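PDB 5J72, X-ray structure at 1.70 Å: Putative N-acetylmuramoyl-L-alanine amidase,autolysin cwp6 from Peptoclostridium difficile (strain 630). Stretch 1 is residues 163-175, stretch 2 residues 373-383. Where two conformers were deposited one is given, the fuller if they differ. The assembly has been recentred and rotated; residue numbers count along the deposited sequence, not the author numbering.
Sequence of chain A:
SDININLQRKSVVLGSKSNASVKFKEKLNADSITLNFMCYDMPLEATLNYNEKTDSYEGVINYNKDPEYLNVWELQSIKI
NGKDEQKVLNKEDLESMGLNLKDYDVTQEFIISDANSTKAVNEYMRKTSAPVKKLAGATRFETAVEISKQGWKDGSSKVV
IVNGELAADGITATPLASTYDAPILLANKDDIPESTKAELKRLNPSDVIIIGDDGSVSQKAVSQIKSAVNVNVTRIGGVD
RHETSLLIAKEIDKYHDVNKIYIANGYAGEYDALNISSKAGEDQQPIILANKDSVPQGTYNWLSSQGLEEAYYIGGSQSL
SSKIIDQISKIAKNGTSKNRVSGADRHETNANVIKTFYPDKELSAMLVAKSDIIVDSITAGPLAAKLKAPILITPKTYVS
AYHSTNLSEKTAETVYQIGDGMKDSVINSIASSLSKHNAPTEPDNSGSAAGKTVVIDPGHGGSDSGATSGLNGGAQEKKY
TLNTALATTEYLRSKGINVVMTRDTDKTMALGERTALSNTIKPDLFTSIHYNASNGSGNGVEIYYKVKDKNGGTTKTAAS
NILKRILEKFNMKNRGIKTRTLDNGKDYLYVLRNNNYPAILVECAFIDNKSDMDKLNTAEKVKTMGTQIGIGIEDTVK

Stretch 1, residues 163-175: NGELAADGITATP
Stretch 2, residues 373-383: IIVDSITAGPL

Contact between residues 163-175 and 373-383 of the putative amidase autolysin Cwp6, two stretches of one chain that bury 393 Å² between them, both sides summed. Stretch 2 is helical by Asp376, with phi/psi near -65/-35, and the helix runs on past Leu383; it kinks at Pro382, where the N atoms of Pro382 and Leu383 have no bond to the preceding turn. Stretch 1 is more irregular: a short 3-10 segment that includes Ala168 and Asp169, a type I beta turn from Gly170 to Ala173 closed by Ala173 N to Gly170 O (3.0 Å), and a helix under way at Thr174. The stretches run in the same direction, with CA-CA distances of 5.2 Å for Ala167-Val375, 6.1 Å for Ile171-Ile378 and 5.5 Å for Thr174-Gly381.

Ile378, Thr174 and Ala167 cover the most surface. Ile378 (chi1 -73°, m; chi2 171°, t) points its CA-to-CB bond toward stretch 1. Ile378 CD1 lies 3.5 Å from Ala167 CB and 4.4 Å from Ile171 CG2, while Ile378 CG2 lies 3.8 Å from Gly170 O; a single side chain thus spans the 3-10 segment and the start of the turn. Ala167 also points toward its partner, and its CB packs 3.5 Å from Val375 CB (Val375 chi1 66°, p). Beside this pair, Val375 CG2 sits 4.0 Å from Gly164 O. Ile171 (chi1 58°, p; chi2 -155°, t) sets its CA-to-CB bond sideways, yet its CG2 reaches within 4.1 Å of Ile374 CG2; Ile374 is m, m (-66°, -65°).

At the far end, Thr174 (chi1 -69°, m) points toward the helix and lies against Gly381: Thr174 CG2 is 3.5 Å from Gly381 C and 3.8 Å from Pro382 N. Glycine leaves room for this approach, since an ideal CB on Gly381 would stand 2.2 Å from Thr174 OG1, a clash. Pro382 (C-gamma exo) brings its CD to 3.9 Å from Thr174 OG1.

No direct hydrogen bond crosses the contact. One water bridges it instead, 2.7 Å from Thr174 OG1 and donating to Ser377 O at 2.8 Å. Within stretch 1, Asn163 (chi1 179°, t) braces the loop before Ala167: its OD1 accepts from Glu165 N at 2.8 Å and, weakly, from Leu166 N at 3.1 Å. The contact is therefore chiefly apolar packing, with one water-mediated polar link.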

# COMPACT_ATOMS: atom_id res chain seq x y z
N ASN A 163 -18.29 1.05 12.78
CA ASN A 163 -18.94 2.32 12.51
C ASN A 163 -18.22 2.98 11.38
O ASN A 163 -17.01 3.21 11.51
CB ASN A 163 -18.83 3.19 13.77
CG ASN A 163 -19.45 4.57 13.58
OD1 ASN A 163 -19.33 5.20 12.53
ND2 ASN A 163 -20.21 5.07 14.59
N GLY A 164 -18.93 3.34 10.29
CA GLY A 164 -18.28 3.88 9.11
C GLY A 164 -17.68 5.27 9.20
O GLY A 164 -16.84 5.60 8.39
N GLU A 165 -18.13 6.09 10.17
CA GLU A 165 -17.56 7.46 10.30
C GLU A 165 -16.56 7.46 11.44
O GLU A 165 -15.92 8.46 11.65
CB GLU A 165 -18.69 8.52 10.51
CG GLU A 165 -19.87 8.37 9.54
CD GLU A 165 -19.56 8.73 8.08
OE1 GLU A 165 -18.42 9.18 7.81
OE2 GLU A 165 -20.45 8.56 7.20
N LEU A 166 -16.43 6.36 12.20
CA LEU A 166 -15.40 6.25 13.22
C LEU A 166 -14.52 5.11 12.76
O LEU A 166 -14.12 4.26 13.58
CB LEU A 166 -15.81 5.84 14.65
CG LEU A 166 -16.77 6.72 15.41
CD1 LEU A 166 -17.29 5.79 16.51
CD2 LEU A 166 -16.08 7.97 16.00
N ALA A 167 -14.22 5.05 11.48
CA ALA A 167 -13.47 3.92 10.98
C ALA A 167 -12.12 3.69 11.70
O ALA A 167 -11.69 2.54 11.77
CB ALA A 167 -13.25 4.11 9.49
N ALA A 168 -11.46 4.74 12.25
CA ALA A 168 -10.16 4.56 12.92
C ALA A 168 -10.27 3.53 13.99
O ALA A 168 -9.26 2.94 14.39
CB ALA A 168 -9.67 5.86 13.51
N ASP A 169 -11.49 3.28 14.46
CA ASP A 169 -11.70 2.29 15.49
C ASP A 169 -11.63 0.87 14.97
O ASP A 169 -11.26 -0.03 15.71
CB ASP A 169 -13.05 2.52 16.14
CG ASP A 169 -12.93 3.38 17.38
OD1 ASP A 169 -13.94 4.05 17.74
OD2 ASP A 169 -11.83 3.38 18.00
N GLY A 170 -11.98 0.64 13.70
CA GLY A 170 -11.91 -0.72 13.17
C GLY A 170 -10.58 -1.01 12.50
O GLY A 170 -10.47 -1.96 11.75
N ILE A 171 -9.54 -0.19 12.78
CA ILE A 171 -8.28 -0.40 12.12
C ILE A 171 -7.59 -1.70 12.55
O ILE A 171 -6.61 -2.05 11.91
CB ILE A 171 -7.11 0.73 12.49
CG1 ILE A 171 -6.90 0.70 14.06
CG2 ILE A 171 -7.55 2.11 11.94
CD1 ILE A 171 -6.36 2.00 14.71
N THR A 172 -8.00 -2.37 13.61
CA THR A 172 -7.31 -3.65 13.93
C THR A 172 -8.31 -4.82 13.62
O THR A 172 -8.00 -5.98 13.92
CB THR A 172 -6.91 -3.70 15.42
OG1 THR A 172 -8.07 -3.43 16.19
CG2 THR A 172 -5.78 -2.65 15.72
N ALA A 173 -9.44 -4.51 13.01
CA ALA A 173 -10.48 -5.51 12.66
C ALA A 173 -10.08 -6.39 11.50
O ALA A 173 -10.56 -7.50 11.46
CB ALA A 173 -11.77 -4.81 12.28
N THR A 174 -9.16 -5.96 10.56
CA THR A 174 -8.88 -6.83 9.40
C THR A 174 -8.35 -8.17 9.74
O THR A 174 -8.81 -9.13 9.15
CB THR A 174 -7.95 -6.09 8.34
OG1 THR A 174 -8.77 -5.08 7.77
CG2 THR A 174 -7.46 -7.01 7.27
N PRO A 175 -7.38 -8.34 10.67
CA PRO A 175 -6.89 -9.69 10.97
C PRO A 175 -7.98 -10.64 11.54
O PRO A 175 -7.93 -11.85 11.35
CB PRO A 175 -5.73 -9.44 11.97
CG PRO A 175 -5.27 -8.07 11.61
CD PRO A 175 -6.55 -7.30 11.33
N ILE A 373 -8.49 8.95 3.29
CA ILE A 373 -9.50 8.47 4.23
C ILE A 373 -8.98 7.18 4.82
O ILE A 373 -8.03 6.61 4.28
CB ILE A 373 -10.82 8.27 3.50
CG1 ILE A 373 -10.59 7.44 2.24
CG2 ILE A 373 -11.43 9.66 3.14
CD1 ILE A 373 -11.88 7.25 1.50
N ILE A 374 -9.53 6.75 5.90
CA ILE A 374 -9.05 5.49 6.47
C ILE A 374 -10.00 4.31 6.09
O ILE A 374 -9.55 3.20 5.89
CB ILE A 374 -9.07 5.63 8.02
CG1 ILE A 374 -8.03 6.70 8.49
CG2 ILE A 374 -8.80 4.27 8.67
CD1 ILE A 374 -6.63 6.28 8.19
N VAL A 375 -11.32 4.60 6.01
CA VAL A 375 -12.30 3.52 5.92
C VAL A 375 -12.17 2.64 4.67
O VAL A 375 -12.41 1.45 4.81
CB VAL A 375 -13.71 4.13 6.02
CG1 VAL A 375 -13.99 5.02 4.79
CG2 VAL A 375 -14.77 3.02 6.14
N ASP A 376 -11.80 3.19 3.50
CA ASP A 376 -11.76 2.32 2.31
C ASP A 376 -10.67 1.27 2.47
O ASP A 376 -10.82 0.17 1.94
CB ASP A 376 -11.51 3.15 1.04
CG ASP A 376 -12.79 3.83 0.51
OD1 ASP A 376 -13.90 3.58 1.08
OD2 ASP A 376 -12.69 4.63 -0.44
N SER A 377 -9.55 1.61 3.16
CA SER A 377 -8.48 0.60 3.32
C SER A 377 -8.94 -0.43 4.35
O SER A 377 -8.56 -1.58 4.29
CB SER A 377 -7.19 1.26 3.80
OG SER A 377 -6.67 2.02 2.71
N ILE A 378 -9.76 0.01 5.33
CA ILE A 378 -10.26 -0.96 6.33
C ILE A 378 -11.21 -1.97 5.64
O ILE A 378 -11.05 -3.16 5.82
CB ILE A 378 -11.08 -0.21 7.43
CG1 ILE A 378 -10.13 0.57 8.34
CG2 ILE A 378 -11.81 -1.21 8.32
CD1 ILE A 378 -10.93 1.46 9.27
N THR A 379 -12.15 -1.47 4.82
CA THR A 379 -13.07 -2.45 4.20
C THR A 379 -12.36 -3.27 3.12
O THR A 379 -12.74 -4.40 2.87
CB THR A 379 -14.31 -1.76 3.66
OG1 THR A 379 -13.87 -0.74 2.72
CG2 THR A 379 -15.13 -1.14 4.80
N ALA A 380 -11.30 -2.74 2.49
CA ALA A 380 -10.58 -3.54 1.49
C ALA A 380 -9.72 -4.57 2.17
O ALA A 380 -9.35 -5.57 1.56
CB ALA A 380 -9.69 -2.60 0.64
N GLY A 381 -9.39 -4.34 3.45
CA GLY A 381 -8.45 -5.25 4.13
C GLY A 381 -8.77 -6.72 4.07
O GLY A 381 -7.88 -7.54 3.76
N PRO A 382 -10.01 -7.14 4.40
CA PRO A 382 -10.37 -8.60 4.38
C PRO A 382 -10.17 -9.23 2.97
O PRO A 382 -9.83 -10.38 2.83
CB PRO A 382 -11.85 -8.58 4.88
CG PRO A 382 -11.88 -7.40 5.77
CD PRO A 382 -11.11 -6.34 4.98
N LEU A 383 -10.45 -8.42 1.96
CA LEU A 383 -10.29 -8.91 0.57
C LEU A 383 -8.85 -8.98 0.19
O LEU A 383 -8.40 -9.98 -0.39
CB LEU A 383 -11.08 -7.96 -0.40
CG LEU A 383 -10.90 -8.42 -1.91
CD1 LEU A 383 -11.56 -9.79 -2.15
CD2 LEU A 383 -11.59 -7.34 -2.82
O HOH W 1 -7.60 -2.92 6.57